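Long-range contacts in bromodomain protein, putative (Plasmodium falciparum 3D7, PDB 4PY6), which probably binds acetylated lysine residues, such as those on histone tails, through the single bromodomain present in this fragment: residues F90-K95 against F125-W129; Y98-I102 against A118-D122; N16-L20 against L79-I83; Q22-L27 against K135-F140. One frame throughout, in Å; residues are numbered along the deposited sequence.

Interaction 1: residues F90-K95 against F125-W129; sequences FYHDMK and FEFLW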
loop_
_atom_site.group_PDB
_atom_site.type_symbol
_atom_site.label_atom_id
_atom_site.label_comp_id
_atom_site.label_asym_id
_atom_site.label_seq_id
_atom_site.Cartn_x
_atom_site.Cartn_y
_atom_site.Cartn_z
ATOM N N PHE A 90 -14.455 8.181 -9.694
ATOM C CA PHE A 90 -13.241 7.381 -9.878
ATOM C C PHE A 90 -12.866 6.770 -8.522
ATOM O O PHE A 90 -12.499 5.596 -8.466
ATOM C CB PHE A 90 -12.101 8.264 -10.433
ATOM C CG PHE A 90 -10.683 7.782 -10.204
ATOM C CD1 PHE A 90 -9.990 8.133 -9.049
ATOM C CD2 PHE A 90 -10.024 7.026 -11.165
ATOM C CE1 PHE A 90 -8.679 7.696 -8.840
ATOM C CE2 PHE A 90 -8.708 6.599 -10.959
ATOM C CZ PHE A 90 -8.044 6.940 -9.799
ATOM N N TYR A 91 -12.952 7.582 -7.441
ATOM C CA TYR A 91 -12.674 7.201 -6.052
ATOM C C TYR A 91 -13.563 6.020 -5.645
ATOM O O TYR A 91 -13.056 5.041 -5.095
ATOM C CB TYR A 91 -12.880 8.413 -5.107
ATOM C CG TYR A 91 -12.836 8.081 -3.631
ATOM C CD1 TYR A 91 -11.631 8.063 -2.935
ATOM C CD2 TYR A 91 -14.002 7.802 -2.923
ATOM C CE1 TYR A 91 -11.581 7.737 -1.581
ATOM C CE2 TYR A 91 -13.964 7.466 -1.569
ATOM C CZ TYR A 91 -12.751 7.440 -0.901
ATOM O OH TYR A 91 -12.705 7.123 0.433
ATOM N N HIS A 92 -14.880 6.116 -5.928
ATOM C CA HIS A 92 -15.870 5.082 -5.623
ATOM C C HIS A 92 -15.598 3.781 -6.366
ATOM O O HIS A 92 -15.769 2.713 -5.780
ATOM C CB HIS A 92 -17.299 5.580 -5.895
ATOM C CG HIS A 92 -17.778 6.635 -4.942
ATOM N ND1 HIS A 92 -18.747 7.552 -5.314
ATOM C CD2 HIS A 92 -17.411 6.885 -3.663
ATOM C CE1 HIS A 92 -18.937 8.323 -4.256
ATOM N NE2 HIS A 92 -18.154 7.961 -3.240
ATOM N N ASP A 93 -15.147 3.871 -7.637
ATOM C CA ASP A 93 -14.815 2.710 -8.471
ATOM C C ASP A 93 -13.533 2.027 -8.006
ATOM O O ASP A 93 -13.484 0.798 -7.963
ATOM C CB ASP A 93 -14.739 3.087 -9.961
ATOM C CG ASP A 93 -16.053 3.011 -10.730
ATOM O OD1 ASP A 93 -17.101 2.742 -10.100
ATOM O OD2 ASP A 93 -16.029 3.195 -11.962
ATOM N N MET A 94 -12.503 2.818 -7.639
ATOM C CA MET A 94 -11.231 2.292 -7.136
ATOM C C MET A 94 -11.458 1.560 -5.816
ATOM O O MET A 94 -10.952 0.451 -5.652
ATOM C CB MET A 94 -10.186 3.405 -6.971
ATOM C CG MET A 94 -9.656 3.960 -8.283
ATOM S SD MET A 94 -8.474 2.885 -9.127
ATOM C CE MET A 94 -6.985 3.322 -8.289
ATOM N N LYS A 95 -12.276 2.150 -4.909
ATOM C CA LYS A 95 -12.642 1.565 -3.612
ATOM C C LYS A 95 -13.461 0.284 -3.788
ATOM O O LYS A 95 -13.330 -0.641 -2.984
ATOM C CB LYS A 95 -13.426 2.575 -2.751
ATOM C CG LYS A 95 -12.576 3.686 -2.112
ATOM C CD LYS A 95 -11.765 3.239 -0.887
ATOM C CE LYS A 95 -12.551 3.229 0.405
ATOM N NZ LYS A 95 -11.695 2.859 1.565
ATOM N N PHE A 125 -4.030 3.376 -1.946
ATOM C CA PHE A 125 -4.912 4.249 -2.729
ATOM C C PHE A 125 -5.382 5.441 -1.896
ATOM O O PHE A 125 -5.384 6.567 -2.399
ATOM C CB PHE A 125 -6.119 3.476 -3.316
ATOM C CG PHE A 125 -7.238 4.361 -3.824
ATOM C CD1 PHE A 125 -7.081 5.115 -4.983
ATOM C CD2 PHE A 125 -8.434 4.471 -3.123
ATOM C CE1 PHE A 125 -8.099 5.963 -5.430
ATOM C CE2 PHE A 125 -9.454 5.315 -3.573
ATOM C CZ PHE A 125 -9.276 6.060 -4.721
ATOM N N GLU A 126 -5.784 5.189 -0.628
ATOM C CA GLU A 126 -6.248 6.217 0.309
ATOM C C GLU A 126 -5.166 7.251 0.603
ATOM O O GLU A 126 -5.492 8.425 0.775
ATOM C CB GLU A 126 -6.773 5.593 1.608
ATOM C CG GLU A 126 -8.213 5.105 1.529
ATOM C CD GLU A 126 -9.299 6.158 1.384
ATOM O OE1 GLU A 126 -9.119 7.292 1.888
ATOM O OE2 GLU A 126 -10.354 5.831 0.795
ATOM N N PHE A 127 -3.885 6.821 0.639
ATOM C CA PHE A 127 -2.738 7.712 0.843
ATOM C C PHE A 127 -2.589 8.608 -0.385
ATOM O O PHE A 127 -2.461 9.822 -0.237
ATOM C CB PHE A 127 -1.442 6.910 1.098
ATOM C CG PHE A 127 -0.168 7.729 1.055
ATOM C CD1 PHE A 127 0.544 7.880 -0.131
ATOM C CD2 PHE A 127 0.313 8.358 2.197
ATOM C CE1 PHE A 127 1.711 8.649 -0.175
ATOM C CE2 PHE A 127 1.483 9.124 2.153
ATOM C CZ PHE A 127 2.177 9.258 0.969
ATOM N N LEU A 128 -2.603 7.998 -1.589
ATOM C CA LEU A 128 -2.470 8.681 -2.876
ATOM C C LEU A 128 -3.619 9.643 -3.151
ATOM O O LEU A 128 -3.399 10.692 -3.758
ATOM C CB LEU A 128 -2.304 7.675 -4.029
ATOM C CG LEU A 128 -0.961 6.935 -4.092
ATOM C CD1 LEU A 128 -1.066 5.691 -4.947
ATOM C CD2 LEU A 128 0.159 7.840 -4.599
ATOM N N TRP A 129 -4.838 9.300 -2.683
ATOM C CA TRP A 129 -6.019 10.152 -2.825
ATOM C C TRP A 129 -5.907 11.352 -1.885
ATOM O O TRP A 129 -6.223 12.464 -2.296
ATOM C CB TRP A 129 -7.315 9.366 -2.567
ATOM C CG TRP A 129 -8.560 10.193 -2.719
ATOM C CD1 TRP A 129 -9.266 10.800 -1.723
ATOM C CD2 TRP A 129 -9.218 10.535 -3.946
ATOM N NE1 TRP A 129 -10.330 11.491 -2.252
ATOM C CE2 TRP A 129 -10.329 11.343 -3.614
ATOM C CE3 TRP A 129 -8.986 10.225 -5.297
ATOM C CZ2 TRP A 129 -11.208 11.845 -4.582
ATOM C CZ3 TRP A 129 -9.860 10.721 -6.255
ATOM C CH2 TRP A 129 -10.950 11.527 -5.896
#
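Phe90, Tyr91, Phe125 and Trp129 all have chi1 near t; Tyr91, Phe125 and Trp129 form an aromatic cluster, their CA-to-CB bonds pointing toward the partner segment. Phe125 acts as a knob, entering the hole formed by Phe90, Tyr91, Met94 and Lys95: Met94 CB lies over its ring face, 3.6 Å from Phe125 CZ, and Phe90 CE1 meets its edge, 3.9 Å from Phe125 CE1. Met94, m at all three chi angles, keeps its sulfur beside that ring in an oblique Met-aromatic contact. The segments run nearly antiparallel (165°), packing helix 87-104 against helix 112-138 in the left-handed four-helix bundle of a bromodomain. Trp129 turns a face to Tyr91, whose CB makes a CH-pi contact with the six-membered ring. At the partly exposed side, Lys95 folds through three m torsions and Glu126 through two. Tyr91 OH donates to Glu126 OE2 (2.7 Å), whereas Lys95 NZ reaches Glu126 OE2 in a long, weak salt bridge (3.4 Å), its stronger partner being Asp122. Phe127 and Leu128 pack on Met123 of the second subunit.

Interaction 2: residues Y98-I102 against A118-D122; sequences YKNCI and AKSSD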
loop_
_atom_site.group_PDB
_atom_site.type_symbol
_atom_site.label_atom_id
_atom_site.label_comp_id
_atom_site.label_asym_id
_atom_site.label_seq_id
_atom_site.Cartn_x
_atom_site.Cartn_y
_atom_site.Cartn_z
ATOM N N TYR A 98 -11.400 -3.211 -4.215
ATOM C CA TYR A 98 -10.957 -3.783 -2.950
ATOM C C TYR A 98 -12.111 -4.253 -2.075
ATOM O O TYR A 98 -11.985 -5.295 -1.432
ATOM C CB TYR A 98 -10.008 -2.821 -2.205
ATOM C CG TYR A 98 -9.071 -2.053 -3.118
ATOM C CD1 TYR A 98 -8.176 -2.718 -3.954
ATOM C CD2 TYR A 98 -9.087 -0.664 -3.155
ATOM C CE1 TYR A 98 -7.346 -2.018 -4.827
ATOM C CE2 TYR A 98 -8.227 0.049 -3.989
ATOM C CZ TYR A 98 -7.361 -0.633 -4.828
ATOM O OH TYR A 98 -6.520 0.065 -5.662
ATOM N N LYS A 99 -13.243 -3.519 -2.080
ATOM C CA LYS A 99 -14.446 -3.872 -1.317
ATOM C C LYS A 99 -15.102 -5.164 -1.835
ATOM O O LYS A 99 -15.623 -5.940 -1.031
ATOM C CB LYS A 99 -15.457 -2.716 -1.315
ATOM C CG LYS A 99 -15.138 -1.622 -0.308
ATOM C CD LYS A 99 -16.201 -0.537 -0.316
ATOM C CE LYS A 99 -15.877 0.569 0.656
ATOM N NZ LYS A 99 -16.984 1.558 0.750
ATOM N N ASN A 100 -15.064 -5.395 -3.169
ATOM C CA ASN A 100 -15.621 -6.598 -3.806
ATOM C C ASN A 100 -14.829 -7.844 -3.435
ATOM O O ASN A 100 -15.416 -8.914 -3.284
ATOM C CB ASN A 100 -15.657 -6.454 -5.332
ATOM C CG ASN A 100 -16.781 -5.609 -5.875
ATOM O OD1 ASN A 100 -17.790 -5.346 -5.211
ATOM N ND2 ASN A 100 -16.637 -5.181 -7.118
ATOM N N CYS A 101 -13.499 -7.704 -3.299
ATOM C CA CYS A 101 -12.583 -8.789 -2.952
ATOM C C CYS A 101 -12.785 -9.291 -1.519
ATOM O O CYS A 101 -12.773 -10.501 -1.298
ATOM C CB CYS A 101 -11.138 -8.374 -3.204
ATOM S SG CYS A 101 -9.932 -9.699 -2.949
ATOM N N ILE A 102 -12.974 -8.368 -0.560
ATOM C CA ILE A 102 -13.182 -8.693 0.856
ATOM C C ILE A 102 -14.566 -9.321 1.083
ATOM O O ILE A 102 -14.679 -10.287 1.842
ATOM C CB ILE A 102 -12.903 -7.455 1.776
ATOM C CG1 ILE A 102 -11.512 -6.797 1.504
ATOM C CG2 ILE A 102 -13.116 -7.755 3.273
ATOM C CD1 ILE A 102 -10.230 -7.709 1.619
ATOM N N ALA A 118 -5.727 -6.787 -1.482
ATOM C CA ALA A 118 -6.882 -5.887 -1.545
ATOM C C ALA A 118 -6.838 -4.862 -0.416
ATOM O O ALA A 118 -7.097 -3.682 -0.656
ATOM C CB ALA A 118 -8.177 -6.683 -1.485
ATOM N N LYS A 119 -6.497 -5.313 0.810
ATOM C CA LYS A 119 -6.397 -4.467 1.999
ATOM C C LYS A 119 -5.253 -3.457 1.887
ATOM O O LYS A 119 -5.471 -2.275 2.158
ATOM C CB LYS A 119 -6.263 -5.318 3.275
ATOM C CG LYS A 119 -7.584 -5.899 3.768
ATOM C CD LYS A 119 -7.374 -6.836 4.948
ATOM C CE LYS A 119 -8.675 -7.393 5.470
ATOM N NZ LYS A 119 -8.450 -8.370 6.569
ATOM N N SER A 120 -4.058 -3.910 1.455
ATOM C CA SER A 120 -2.875 -3.057 1.300
ATOM C C SER A 120 -3.030 -2.016 0.194
ATOM O O SER A 120 -2.616 -0.871 0.382
ATOM C CB SER A 120 -1.620 -3.895 1.080
ATOM O OG SER A 120 -1.378 -4.745 2.188
ATOM N N SER A 121 -3.631 -2.405 -0.947
ATOM C CA SER A 121 -3.857 -1.505 -2.082
ATOM C C SER A 121 -4.867 -0.411 -1.746
ATOM O O SER A 121 -4.711 0.716 -2.213
ATOM C CB SER A 121 -4.294 -2.283 -3.315
ATOM O OG SER A 121 -3.293 -3.196 -3.730
ATOM N N ASP A 122 -5.879 -0.741 -0.915
ATOM C CA ASP A 122 -6.901 0.188 -0.430
ATOM C C ASP A 122 -6.239 1.274 0.417
ATOM O O ASP A 122 -6.570 2.449 0.267
ATOM C CB ASP A 122 -7.965 -0.563 0.393
ATOM C CG ASP A 122 -9.063 0.330 0.938
ATOM O OD1 ASP A 122 -10.024 0.605 0.193
ATOM O OD2 ASP A 122 -8.953 0.759 2.107
#
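The methyl group of Ala118 is the bump around which this close crossing is built. It enters a hollow walled by Tyr98, Cys101 and Ile102: Ala118 CB lies 3.8 Å from Cys101 SG, 3.9 Å from Ile102 CD1 and 4.3 Å from Tyr98 CB. So small a side chain lets the CA atoms of Tyr98 and Ala118 come within 4.8 Å, and the segment axes pass 9.4 Å apart at a signed crossing angle of -156°. Tyr98 fills the next hollow along helix 112-138. Its ring lies flat on the backbone of that helix, one face over Ser121 C and Asp122 N, with Tyr98 CE1 3.4 Å from Ser121 CB and Tyr98 CD2 3.6 Å from Asp122 CA. Ile102 CD1 rests on the aliphatic stem of Lys119, 3.9 Å from Lys119 CG. This antiparallel pair borders the ligand-binding end of the bromodomain bundle: the side chain of Cys101 is about 4 Å from the bound ligand R78 (nearest atoms), and Cys101 O accepts a hydrogen bond from the pocket residue Asn105. No hydrogen bond joins the two segments. Tyr98 OH pairs with Tyr72, Ser121 OG with Ala117 O and Asp122 with Lys95, so the contact itself depends on close-fitting, largely nonpolar packing, while its polar groups link it to neighbouring parts of the fold.

Interaction 3: residues N16-L20 against L79-I83; sequences NKRLL and LSDGI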
loop_
_atom_site.group_PDB
_atom_site.type_symbol
_atom_site.label_atom_id
_atom_site.label_comp_id
_atom_site.label_asym_id
_atom_site.label_seq_id
_atom_site.Cartn_x
_atom_site.Cartn_y
_atom_site.Cartn_z
ATOM N N ASN A 16 -6.961 6.738 -28.319
ATOM C CA ASN A 16 -7.933 7.746 -27.898
ATOM C C ASN A 16 -7.369 9.153 -28.096
ATOM O O ASN A 16 -6.405 9.539 -27.429
ATOM C CB ASN A 16 -8.391 7.500 -26.453
ATOM C CG ASN A 16 -9.428 8.475 -25.943
ATOM O OD1 ASN A 16 -9.135 9.349 -25.120
ATOM N ND2 ASN A 16 -10.664 8.337 -26.400
ATOM N N LYS A 17 -7.961 9.901 -29.040
ATOM C CA LYS A 17 -7.553 11.266 -29.371
ATOM C C LYS A 17 -8.266 12.321 -28.512
ATOM O O LYS A 17 -7.930 13.506 -28.605
ATOM C CB LYS A 17 -7.750 11.543 -30.868
ATOM C CG LYS A 17 -6.477 12.021 -31.554
ATOM C CD LYS A 17 -6.763 13.074 -32.614
ATOM C CE LYS A 17 -6.567 14.482 -32.102
ATOM N NZ LYS A 17 -6.837 15.493 -33.155
ATOM N N ARG A 18 -9.236 11.889 -27.669
ATOM C CA ARG A 18 -9.991 12.763 -26.767
ATOM C C ARG A 18 -9.046 13.354 -25.723
ATOM O O ARG A 18 -8.326 12.613 -25.050
ATOM C CB ARG A 18 -11.146 12.001 -26.091
ATOM C CG ARG A 18 -12.095 12.899 -25.289
ATOM C CD ARG A 18 -12.892 12.129 -24.247
ATOM N NE ARG A 18 -12.071 11.736 -23.098
ATOM C CZ ARG A 18 -11.961 12.435 -21.973
ATOM N NH1 ARG A 18 -12.622 13.575 -21.823
ATOM N NH2 ARG A 18 -11.190 11.996 -20.986
ATOM N N LEU A 19 -9.028 14.692 -25.623
ATOM C CA LEU A 19 -8.168 15.407 -24.685
ATOM C C LEU A 19 -8.699 15.288 -23.262
ATOM O O LEU A 19 -9.819 15.720 -22.974
ATOM C CB LEU A 19 -7.989 16.883 -25.094
ATOM C CG LEU A 19 -7.219 17.142 -26.391
ATOM C CD1 LEU A 19 -7.622 18.464 -27.001
ATOM C CD2 LEU A 19 -5.712 17.088 -26.166
ATOM N N LEU A 20 -7.901 14.656 -22.386
ATOM C CA LEU A 20 -8.237 14.456 -20.980
ATOM C C LEU A 20 -8.157 15.774 -20.226
ATOM O O LEU A 20 -7.263 16.583 -20.493
ATOM C CB LEU A 20 -7.271 13.443 -20.343
ATOM C CG LEU A 20 -7.761 12.006 -20.212
ATOM C CD1 LEU A 20 -7.515 11.222 -21.493
ATOM C CD2 LEU A 20 -7.062 11.307 -19.067
ATOM N N LEU A 79 -11.698 6.547 -17.556
ATOM C CA LEU A 79 -10.920 7.777 -17.388
ATOM C C LEU A 79 -10.529 8.355 -18.760
ATOM O O LEU A 79 -10.469 9.576 -18.921
ATOM C CB LEU A 79 -9.666 7.450 -16.561
ATOM C CG LEU A 79 -9.116 8.479 -15.569
ATOM C CD1 LEU A 79 -10.196 9.029 -14.635
ATOM C CD2 LEU A 79 -8.034 7.853 -14.723
ATOM N N SER A 80 -10.293 7.467 -19.747
ATOM C CA SER A 80 -9.933 7.806 -21.125
ATOM C C SER A 80 -11.153 8.279 -21.931
ATOM O O SER A 80 -11.032 9.212 -22.726
ATOM C CB SER A 80 -9.284 6.602 -21.805
ATOM O OG SER A 80 -8.946 6.855 -23.158
ATOM N N ASP A 81 -12.316 7.633 -21.727
ATOM C CA ASP A 81 -13.565 7.935 -22.436
ATOM C C ASP A 81 -14.366 9.109 -21.869
ATOM O O ASP A 81 -15.279 9.601 -22.537
ATOM C CB ASP A 81 -14.447 6.675 -22.537
ATOM C CG ASP A 81 -13.832 5.530 -23.319
ATOM O OD1 ASP A 81 -13.090 5.801 -24.292
ATOM O OD2 ASP A 81 -14.104 4.363 -22.972
ATOM N N GLY A 82 -14.024 9.542 -20.659
ATOM C CA GLY A 82 -14.705 10.634 -19.975
ATOM C C GLY A 82 -16.023 10.208 -19.361
ATOM O O GLY A 82 -16.997 10.963 -19.395
ATOM N N ILE A 83 -16.057 8.985 -18.798
ATOM C CA ILE A 83 -17.229 8.387 -18.149
ATOM C C ILE A 83 -17.523 9.086 -16.813
ATOM O O ILE A 83 -18.688 9.346 -16.504
ATOM C CB ILE A 83 -17.048 6.837 -18.028
ATOM C CG1 ILE A 83 -17.022 6.134 -19.420
ATOM C CG2 ILE A 83 -18.037 6.163 -17.054
ATOM C CD1 ILE A 83 -18.340 6.193 -20.315
#
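Arg18 joins the loop before helix 22-32 to the last turn of helix 72-81. Its NE donates a well-aligned hydrogen bond to the backbone oxygen Ser80 O (2.8 Å, 157°), and its NH2 adds a weak one to the same oxygen, 3.3 Å from Ser80 O. A carbonyl in the last turn of a helix commonly lacks an amide partner from the following turn; Ser80 O lies at such a place and is served from outside by the guanidinium. Arg18 NH2 also forms a salt bridge with Glu24, so the positive charge has an acidic partner on helix 22-32.

The chain leaves the helix at Gly82 with a positive phi. Gly82 N and Asp81 C lie over one face of the guanidinium, Gly82 N being 3.8 Å from Arg18 NH2, and an ideal CB on Gly82 would sit tightly, 3.1 Å from Arg18 NH1. Beside these polar bonds, Leu20 lays Leu20 CD2 3.8 Å from Leu79 O and Leu20 CD1 4.2 Å from Ser80 CA; Leu20 also packs on Lys25 and Arg28. The contact is at the surface of the bromodomain bundle, about 17 Å from the chain centre to its own centre. One arginine thus supplies a carbonyl at the helix end and an acidic side chain together, joining residues 16-20, helix 72-81 and helix 22-32 by directed polar bonds more than by apolar burial.

Interaction 4: residues Q22-L27 against K135-F140; sequences QWEKIL and KINNNF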
loop_
_atom_site.group_PDB
_atom_site.type_symbol
_atom_site.label_atom_id
_atom_site.label_comp_id
_atom_site.label_asym_id
_atom_site.label_seq_id
_atom_site.Cartn_x
_atom_site.Cartn_y
_atom_site.Cartn_z
ATOM N N GLN A 22 -7.443 18.172 -16.887
ATOM C CA GLN A 22 -6.318 18.149 -15.947
ATOM C C GLN A 22 -6.568 17.265 -14.722
ATOM O O GLN A 22 -5.658 16.531 -14.339
ATOM C CB GLN A 22 -5.838 19.565 -15.574
ATOM C CG GLN A 22 -4.452 19.615 -14.904
ATOM C CD GLN A 22 -3.301 19.075 -15.736
ATOM O OE1 GLN A 22 -3.270 19.169 -16.970
ATOM N NE2 GLN A 22 -2.302 18.526 -15.064
ATOM N N TRP A 23 -7.803 17.272 -14.159
ATOM C CA TRP A 23 -8.145 16.418 -13.013
ATOM C C TRP A 23 -8.107 14.930 -13.376
ATOM O O TRP A 23 -7.690 14.125 -12.547
ATOM C CB TRP A 23 -9.469 16.822 -12.333
ATOM C CG TRP A 23 -10.707 16.643 -13.162
ATOM C CD1 TRP A 23 -11.345 17.602 -13.892
ATOM C CD2 TRP A 23 -11.506 15.455 -13.276
ATOM N NE1 TRP A 23 -12.471 17.077 -14.484
ATOM C CE2 TRP A 23 -12.591 15.759 -14.127
ATOM C CE3 TRP A 23 -11.398 14.152 -12.761
ATOM C CZ2 TRP A 23 -13.561 14.810 -14.473
ATOM C CZ3 TRP A 23 -12.354 13.210 -13.112
ATOM C CH2 TRP A 23 -13.425 13.544 -13.951
ATOM N N GLU A 24 -8.502 14.580 -14.624
ATOM C CA GLU A 24 -8.481 13.210 -15.153
ATOM C C GLU A 24 -7.034 12.715 -15.315
ATOM O O GLU A 24 -6.771 11.528 -15.107
ATOM C CB GLU A 24 -9.213 13.123 -16.504
ATOM C CG GLU A 24 -10.714 13.350 -16.437
ATOM C CD GLU A 24 -11.441 13.316 -17.769
ATOM O OE1 GLU A 24 -11.056 14.083 -18.682
ATOM O OE2 GLU A 24 -12.423 12.549 -17.889
ATOM N N LYS A 25 -6.108 13.624 -15.694
ATOM C CA LYS A 25 -4.678 13.347 -15.875
ATOM C C LYS A 25 -3.983 13.041 -14.541
ATOM O O LYS A 25 -3.084 12.198 -14.507
ATOM C CB LYS A 25 -3.978 14.521 -16.577
ATOM C CG LYS A 25 -4.190 14.561 -18.082
ATOM C CD LYS A 25 -3.550 15.792 -18.703
ATOM C CE LYS A 25 -3.751 15.845 -20.196
ATOM N NZ LYS A 25 -3.248 17.118 -20.773
ATOM N N ILE A 26 -4.391 13.739 -13.451
ATOM C CA ILE A 26 -3.853 13.552 -12.095
ATOM C C ILE A 26 -4.243 12.156 -11.580
ATOM O O ILE A 26 -3.398 11.461 -11.019
ATOM C CB ILE A 26 -4.268 14.701 -11.115
ATOM C CG1 ILE A 26 -3.794 16.081 -11.628
ATOM C CG2 ILE A 26 -3.741 14.447 -9.686
ATOM C CD1 ILE A 26 -4.643 17.282 -11.162
ATOM N N LEU A 27 -5.503 11.738 -11.810
ATOM C CA LEU A 27 -5.992 10.417 -11.392
ATOM C C LEU A 27 -5.286 9.302 -12.153
ATOM O O LEU A 27 -4.959 8.273 -11.563
ATOM C CB LEU A 27 -7.516 10.288 -11.574
ATOM C CG LEU A 27 -8.404 11.344 -10.918
ATOM C CD1 LEU A 27 -9.840 11.156 -11.316
ATOM C CD2 LEU A 27 -8.269 11.341 -9.415
ATOM N N LYS A 135 -5.026 19.224 -5.171
ATOM C CA LYS A 135 -4.812 19.560 -6.581
ATOM C C LYS A 135 -5.950 19.068 -7.478
ATOM O O LYS A 135 -6.268 19.728 -8.466
ATOM C CB LYS A 135 -3.447 19.057 -7.071
ATOM C CG LYS A 135 -2.311 19.996 -6.693
ATOM C CD LYS A 135 -0.957 19.477 -7.150
ATOM C CE LYS A 135 0.159 20.472 -6.919
ATOM N NZ LYS A 135 0.497 20.619 -5.477
ATOM N N ILE A 136 -6.574 17.928 -7.113
ATOM C CA ILE A 136 -7.710 17.322 -7.813
ATOM C C ILE A 136 -8.924 18.271 -7.748
ATOM O O ILE A 136 -9.535 18.548 -8.782
ATOM C CB ILE A 136 -8.006 15.900 -7.242
ATOM C CG1 ILE A 136 -6.979 14.870 -7.765
ATOM C CG2 ILE A 136 -9.436 15.439 -7.544
ATOM C CD1 ILE A 136 -6.815 13.612 -6.891
ATOM N N ASN A 137 -9.244 18.775 -6.535
ATOM C CA ASN A 137 -10.344 19.709 -6.282
ATOM C C ASN A 137 -10.088 21.058 -6.960
ATOM O O ASN A 137 -11.020 21.648 -7.508
ATOM C CB ASN A 137 -10.561 19.885 -4.773
ATOM C CG ASN A 137 -11.800 20.662 -4.393
ATOM O OD1 ASN A 137 -12.923 20.344 -4.803
ATOM N ND2 ASN A 137 -11.629 21.673 -3.554
ATOM N N ASN A 138 -8.821 21.526 -6.943
ATOM C CA ASN A 138 -8.390 22.784 -7.559
ATOM C C ASN A 138 -8.482 22.740 -9.087
ATOM O O ASN A 138 -8.773 23.767 -9.702
ATOM C CB ASN A 138 -6.973 23.153 -7.113
ATOM C CG ASN A 138 -6.576 24.567 -7.461
ATOM O OD1 ASN A 138 -7.086 25.542 -6.900
ATOM N ND2 ASN A 138 -5.650 24.711 -8.396
ATOM N N ASN A 139 -8.237 21.560 -9.695
ATOM C CA ASN A 139 -8.309 21.370 -11.147
ATOM C C ASN A 139 -9.703 20.936 -11.643
ATOM O O ASN A 139 -9.888 20.709 -12.841
ATOM C CB ASN A 139 -7.204 20.434 -11.639
ATOM C CG ASN A 139 -5.855 21.099 -11.691
ATOM O OD1 ASN A 139 -5.548 21.861 -12.612
ATOM N ND2 ASN A 139 -5.022 20.829 -10.702
ATOM N N PHE A 140 -10.682 20.854 -10.726
ATOM C CA PHE A 140 -12.053 20.486 -11.054
ATOM C C PHE A 140 -13.007 21.652 -10.798
ATOM O O PHE A 140 -13.074 22.171 -9.680
ATOM C CB PHE A 140 -12.492 19.209 -10.307
ATOM C CG PHE A 140 -13.946 18.836 -10.500
ATOM C CD1 PHE A 140 -14.398 18.329 -11.714
ATOM C CD2 PHE A 140 -14.864 18.994 -9.467
ATOM C CE1 PHE A 140 -15.745 18.000 -11.895
ATOM C CE2 PHE A 140 -16.209 18.658 -9.648
ATOM C CZ PHE A 140 -16.640 18.166 -10.861
HETATM O O HOH W 1 -9.406 19.787 -15.322
#
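This is a mainly apolar packing contact between the first and last helices of the bromodomain bundle, where the start of helix 22-32 meets the end of helix 112-138 and the turn that follows it. Two aliphatic pairs form its inner part: Ile26 CG2 lies 3.8 Å from Ile136 CG1, and Leu27 CD2 lies 3.7 Å from Ile136 CD1. Toward the chain end, Trp23 and Phe140 make an edge-to-face (T-shaped) pair, the Phe140 edge directed at the face of the five-membered ring, with planes at 84° and centroids 5.1 Å apart. Pro87, at the start of helix 87-104, packs against Trp23, Ile136 and Phe140.

The backbones come closest at Trp23 and Asn139, whose CA atoms are 5.3 Å apart. Asn139 O abuts the indole edge, 3.6 Å from Trp23 CD1. The Asn139 side chain turns back on its own helix, Asn139 ND2 donating to Lys135 O at 2.8 Å, and that amide nitrogen also rests 3.6 Å from Ile26 CD1. Water 1 bridges the segments: it accepts from Trp23 N (3.2 Å) and donates to Asn139 O (2.7 Å). Trp23 N lies in the first turn of its helix and Asn139 O just beyond the end of the other. With no direct hydrogen bond across, aliphatic and aromatic packing holds the start of helix 22-32 against the end of helix 112-138, and the water satisfies two backbone groups that do not meet directly.

Interactions 1 and 2 are successive layers of the same antiparallel helix pair, their centres about 11 Å apart, and they share the Lys95–Asp122 salt bridge and the packing of Tyr98 on Phe125. Interaction 4, its centre about 13 Å from that of interaction 1, extends that core to the far end: Leu27 packs on both Phe90 and Trp129. Interactions 3 and 4, with centres about 14 Å apart, are joined by the Arg18–Glu24 salt bridge; interaction 3 reaches interaction 1 through Leu79 and Phe90. Of the four, interaction 2 borders R78, whereas the Met94 side chain of interaction 1 is about 14 Å from it, and the centres of interactions 2 and 3 lie about 27 Å apart, across the chain's centre.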